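Local atomic coordinates of D-methionine-binding lipoprotein MetQ (Escherichia coli, PDB entry 4YAH), a protein that binds methionine as the substrate-binding component of an ATP-driven D-methionine permease. Residues 39-44 against 260-265; 31-36 against 59-64. All coordinates share one frame; numbering follows the deposited sequence.

Contact 1. Residues 39-44 against 260-265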
# COMPACT_ATOMS: atom_id res chain seq x y z
N VAL A 39 -10.46 -1.72 -3.54
CA VAL A 39 -11.32 -0.76 -4.22
C VAL A 39 -10.67 0.60 -4.29
O VAL A 39 -9.86 0.96 -3.44
CB VAL A 39 -12.69 -0.62 -3.52
CG1 VAL A 39 -13.41 -1.91 -3.53
CG2 VAL A 39 -12.54 -0.17 -2.10
N GLY A 40 -11.03 1.35 -5.32
CA GLY A 40 -10.46 2.67 -5.53
C GLY A 40 -9.55 2.63 -6.74
O GLY A 40 -9.76 1.83 -7.65
N ALA A 41 -8.53 3.46 -6.71
CA ALA A 41 -7.69 3.64 -7.87
C ALA A 41 -6.94 2.35 -8.19
O ALA A 41 -6.64 2.10 -9.35
CB ALA A 41 -6.73 4.76 -7.65
N GLU A 42 -6.64 1.53 -7.19
CA GLU A 42 -5.91 0.29 -7.46
C GLU A 42 -6.80 -0.67 -8.25
O GLU A 42 -6.33 -1.39 -9.13
CB GLU A 42 -5.40 -0.38 -6.17
CG GLU A 42 -4.24 0.42 -5.53
CD GLU A 42 -3.58 -0.25 -4.34
OE1 GLU A 42 -2.89 0.45 -3.57
OE2 GLU A 42 -3.71 -1.47 -4.17
N GLN A 43 -8.10 -0.68 -7.95
CA GLN A 43 -9.04 -1.48 -8.73
C GLN A 43 -9.08 -0.98 -10.17
O GLN A 43 -9.14 -1.79 -11.10
CB GLN A 43 -10.44 -1.43 -8.12
CG GLN A 43 -11.44 -2.27 -8.90
CD GLN A 43 -12.87 -2.08 -8.42
OE1 GLN A 43 -13.11 -1.50 -7.36
NE2 GLN A 43 -13.82 -2.55 -9.21
N GLN A 44 -9.07 0.33 -10.37
CA GLN A 44 -9.08 0.88 -11.72
C GLN A 44 -7.87 0.39 -12.51
O GLN A 44 -8.00 0.03 -13.67
CB GLN A 44 -9.08 2.41 -11.69
CG GLN A 44 -10.29 3.03 -11.03
CD GLN A 44 -10.13 4.53 -10.90
OE1 GLN A 44 -9.70 5.20 -11.85
NE2 GLN A 44 -10.44 5.07 -9.72
N ASN A 260 -0.10 5.91 -13.79
CA ASN A 260 0.62 7.18 -13.70
C ASN A 260 -0.37 8.33 -13.77
O ASN A 260 -0.18 9.37 -13.14
CB ASN A 260 1.66 7.28 -14.82
CG ASN A 260 2.43 8.59 -14.78
OD1 ASN A 260 3.07 8.92 -13.78
ND2 ASN A 260 2.36 9.34 -15.86
N LYS A 261 -1.44 8.11 -14.52
CA LYS A 261 -2.51 9.09 -14.62
C LYS A 261 -3.29 9.19 -13.32
O LYS A 261 -3.33 10.24 -12.68
CB LYS A 261 -3.44 8.73 -15.78
CG LYS A 261 -4.43 9.81 -16.16
CD LYS A 261 -3.73 11.09 -16.59
CE LYS A 261 -4.57 11.91 -17.56
NZ LYS A 261 -5.97 12.10 -17.07
N VAL A 262 -3.91 8.08 -12.90
CA VAL A 262 -4.81 8.13 -11.76
C VAL A 262 -4.07 8.45 -10.46
O VAL A 262 -4.65 9.07 -9.57
CB VAL A 262 -5.61 6.82 -11.60
CG1 VAL A 262 -4.73 5.69 -11.13
CG2 VAL A 262 -6.79 7.03 -10.63
N PHE A 263 -2.79 8.07 -10.34
CA PHE A 263 -2.04 8.38 -9.11
C PHE A 263 -1.20 9.65 -9.26
O PHE A 263 -0.36 9.94 -8.42
CB PHE A 263 -1.15 7.19 -8.71
CG PHE A 263 -1.92 6.00 -8.22
CD1 PHE A 263 -2.61 6.06 -7.03
CD2 PHE A 263 -1.98 4.82 -8.97
CE1 PHE A 263 -3.35 4.99 -6.58
CE2 PHE A 263 -2.71 3.74 -8.52
CZ PHE A 263 -3.39 3.81 -7.33
N ASN A 264 -1.42 10.39 -10.34
CA ASN A 264 -0.75 11.68 -10.53
C ASN A 264 0.77 11.58 -10.26
O ASN A 264 1.33 12.34 -9.45
CB ASN A 264 -1.42 12.72 -9.64
CG ASN A 264 -0.89 14.12 -9.88
OD1 ASN A 264 -0.59 14.50 -11.01
ND2 ASN A 264 -0.76 14.90 -8.80
N GLY A 265 1.43 10.62 -10.91
CA GLY A 265 2.87 10.45 -10.78
C GLY A 265 3.32 9.72 -9.53
O GLY A 265 4.51 9.52 -9.32
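Phe263 brings the far end of its ring against Ala41, whose CB lies 3.5 Å from Phe263 CZ and 3.6 Å from Phe263 CE1. A chi1 of -70° sets its CG anti to the carbonyl carbon, and the ring extends from there to Ala41, at the residue where helix 253-262 gives up helical backbone angles. The next neighbour of the ring is Glu42 CG, which sits at the ring edge near its plane, 3.9 Å from Phe263 CZ; the two side chains cross at about a right angle, with carboxylate and ring planes 64° apart. Only the methylene part of Glu42 is used in this way. Its carboxylate turns to other partners: OE1 is hydrogen-bonded to Thr204 OG1 and weakly to the amino nitrogen of the bound methionine, so the ring packs on the CG of a residue whose carboxylate belongs to the ligand pocket. The Phe263 ring also meets that of Tyr112, another pocket residue.

Val262 supplies the other half of the apolar contact. Its CG2, anti to the backbone N, lies 3.7 Å from Ala41 CB and 3.6 Å from Gln44 OE1, one turn further along helix 41-57. The Ala41 methyl is thus shared between a valine branch and an aromatic tip, and the nearest pair of CA atoms, Ala41 and Val262, is 6.6 Å apart, consistent with the small side chain of Ala41.

Both helices are at their ends here. Gly40 is the N-cap of helix 41-57, with Gln44 N bonded to Gly40 O, while helix 253-262 stops in a Schellman motif: Gly265 N bonds to Asn260 O, and Asn264, at positive phi, is the C-prime residue. The contact therefore joins the start of helix 41-57, just after strand 32-38, to the C-terminal end of helix 253-262.

Contact 2. Residues 31-36 against 59-64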
# COMPACT_ATOMS: atom_id res chain seq x y z
N ASN A 31 -9.54 -21.39 -17.87
CA ASN A 31 -9.22 -20.12 -18.49
C ASN A 31 -9.67 -18.95 -17.63
O ASN A 31 -9.82 -17.84 -18.12
CB ASN A 31 -9.85 -20.00 -19.86
CG ASN A 31 -9.30 -18.84 -20.64
OD1 ASN A 31 -8.08 -18.63 -20.69
ND2 ASN A 31 -10.18 -18.02 -21.19
N HIS A 32 -9.88 -19.23 -16.34
CA HIS A 32 -10.41 -18.25 -15.40
C HIS A 32 -9.49 -18.11 -14.20
O HIS A 32 -8.99 -19.10 -13.68
CB HIS A 32 -11.79 -18.69 -14.93
CG HIS A 32 -12.47 -17.73 -14.02
ND1 HIS A 32 -13.20 -16.66 -14.49
CD2 HIS A 32 -12.57 -17.69 -12.67
CE1 HIS A 32 -13.70 -15.98 -13.47
NE2 HIS A 32 -13.34 -16.59 -12.35
N ILE A 33 -9.24 -16.87 -13.76
CA ILE A 33 -8.46 -16.63 -12.55
C ILE A 33 -9.12 -15.52 -11.74
O ILE A 33 -9.57 -14.54 -12.30
CB ILE A 33 -6.98 -16.28 -12.89
CG1 ILE A 33 -6.14 -16.13 -11.62
CG2 ILE A 33 -6.89 -15.03 -13.74
CD1 ILE A 33 -4.66 -15.93 -11.90
N LYS A 34 -9.19 -15.70 -10.43
CA LYS A 34 -9.73 -14.68 -9.53
C LYS A 34 -8.57 -13.95 -8.86
O LYS A 34 -7.71 -14.60 -8.25
CB LYS A 34 -10.65 -15.29 -8.48
CG LYS A 34 -11.95 -15.91 -9.02
CD LYS A 34 -12.86 -16.27 -7.87
CE LYS A 34 -14.19 -16.83 -8.38
NZ LYS A 34 -15.15 -17.09 -7.27
N VAL A 35 -8.55 -12.62 -8.95
CA VAL A 35 -7.48 -11.81 -8.35
C VAL A 35 -8.06 -10.80 -7.39
O VAL A 35 -8.92 -10.01 -7.77
CB VAL A 35 -6.65 -11.08 -9.41
CG1 VAL A 35 -5.47 -10.38 -8.76
CG2 VAL A 35 -6.15 -12.05 -10.48
N GLY A 36 -7.58 -10.82 -6.15
CA GLY A 36 -8.02 -9.86 -5.15
C GLY A 36 -7.28 -8.54 -5.23
O GLY A 36 -6.05 -8.51 -5.29
N LEU A 59 -7.60 -14.43 -21.70
CA LEU A 59 -7.72 -14.93 -20.33
C LEU A 59 -8.86 -14.22 -19.62
O LEU A 59 -9.00 -13.01 -19.71
CB LEU A 59 -6.41 -14.71 -19.56
CG LEU A 59 -6.41 -15.13 -18.09
CD1 LEU A 59 -6.52 -16.64 -17.97
CD2 LEU A 59 -5.15 -14.61 -17.40
N ASP A 60 -9.68 -14.98 -18.90
CA ASP A 60 -10.80 -14.42 -18.16
C ASP A 60 -10.38 -14.14 -16.72
O ASP A 60 -10.39 -15.02 -15.87
CB ASP A 60 -12.00 -15.39 -18.20
CG ASP A 60 -13.24 -14.82 -17.53
OD1 ASP A 60 -13.28 -13.59 -17.27
OD2 ASP A 60 -14.18 -15.60 -17.29
N VAL A 61 -9.99 -12.89 -16.47
CA VAL A 61 -9.66 -12.44 -15.12
C VAL A 61 -10.87 -11.84 -14.41
O VAL A 61 -11.52 -10.93 -14.92
CB VAL A 61 -8.54 -11.39 -15.16
CG1 VAL A 61 -8.23 -10.87 -13.75
CG2 VAL A 61 -7.28 -11.99 -15.81
N GLU A 62 -11.17 -12.38 -13.23
CA GLU A 62 -12.21 -11.85 -12.36
C GLU A 62 -11.56 -11.10 -11.22
O GLU A 62 -10.76 -11.67 -10.48
CB GLU A 62 -13.08 -12.98 -11.81
CG GLU A 62 -14.20 -12.48 -10.94
CD GLU A 62 -15.06 -13.59 -10.39
OE1 GLU A 62 -14.96 -14.73 -10.90
OE2 GLU A 62 -15.84 -13.34 -9.45
N LEU A 63 -11.91 -9.82 -11.06
CA LEU A 63 -11.42 -9.04 -9.92
C LEU A 63 -12.36 -9.22 -8.74
O LEU A 63 -13.58 -9.09 -8.87
CB LEU A 63 -11.29 -7.57 -10.30
CG LEU A 63 -10.37 -7.30 -11.49
CD1 LEU A 63 -10.36 -5.83 -11.83
CD2 LEU A 63 -8.93 -7.81 -11.23
N VAL A 64 -11.79 -9.61 -7.61
CA VAL A 64 -12.52 -9.69 -6.36
C VAL A 64 -12.04 -8.53 -5.52
O VAL A 64 -10.85 -8.43 -5.25
CB VAL A 64 -12.27 -11.02 -5.64
CG1 VAL A 64 -13.05 -11.10 -4.34
CG2 VAL A 64 -12.64 -12.19 -6.55
O HOH W 1 -16.36 -14.96 -7.35
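His32 reaches across from its strand to two carboxylates of the neighbouring one, Asp60 and Glu62. With CG anti to the backbone N (chi1 -176°), its imidazole presents a nitrogen to each. ND1 donates to Asp60 OD2 at 3.2 Å, with an N-H...O angle of 161°; the oxygen lies in the ring plane but is met from above its own carboxylate plane, the two planes being 75° apart. On the other flank, His32 NE2 approaches Glu62 OE1 at 2.9 Å, a bond that is weak because it is strongly bent.

Glu62, extended beyond CG, runs side by side with Lys34, both pointing the same way, and Lys34 CE packs 3.4 Å from Glu62 OE1. The charged ends do not pair directly, Lys34 NZ being 4.3 Å from Glu62 OE1; a water accepts from that ammonium and donates to Glu62 OE2. On the opposite face Ile33 CG2 meets Val61 CG2 at 3.7 Å, and Val35 CG2 touches Val61 CG1. Phe246 of helix 241-250 packs on Val35 and Val61.

Five backbone hydrogen bonds join the two parallel strands, among them Glu62 N to Ile33 O at 2.8 Å and Val35 N to Glu62 O at 2.9 Å. A leucine in place of His32 would probably cost Asp60 OD2 its ring N-H and Glu62 OE1 its weak one, leaving the Asp60 carboxylate freer to turn.

The paired strands of this beta-alpha-beta unit thus have a face that is polar from His32 to Glu62, and an apolar one of Ile33, Val35, Val61 and Leu63. Serving both acids at once, even with the Glu62 bond weak, would need a proton on each ring nitrogen, and the two nearby carboxylates are likely to favour that charged form.

In the fold
From the N terminus the chain runs along 31-36, passes through 39-44, the start of helix 41-57, and returns in 59-64, so contact 2 closes the short beta-alpha-beta loop of strand 32-38, helix 41-57 and strand 60-66. Contact 1 leaves from inside that loop and closes only at 260-265, 216 residues on; the segments alternate, and the two closures cross. Contact 2 pairs the edge strand 60-66 with strand 32-38 in the six-strand mixed sheet, while contact 1 ties the helix joining them to late helix 253-262. Their centres lie 19 Å apart, yet Gln43 O packs 4.3 Å from Leu63 CD1, linking helix and strand.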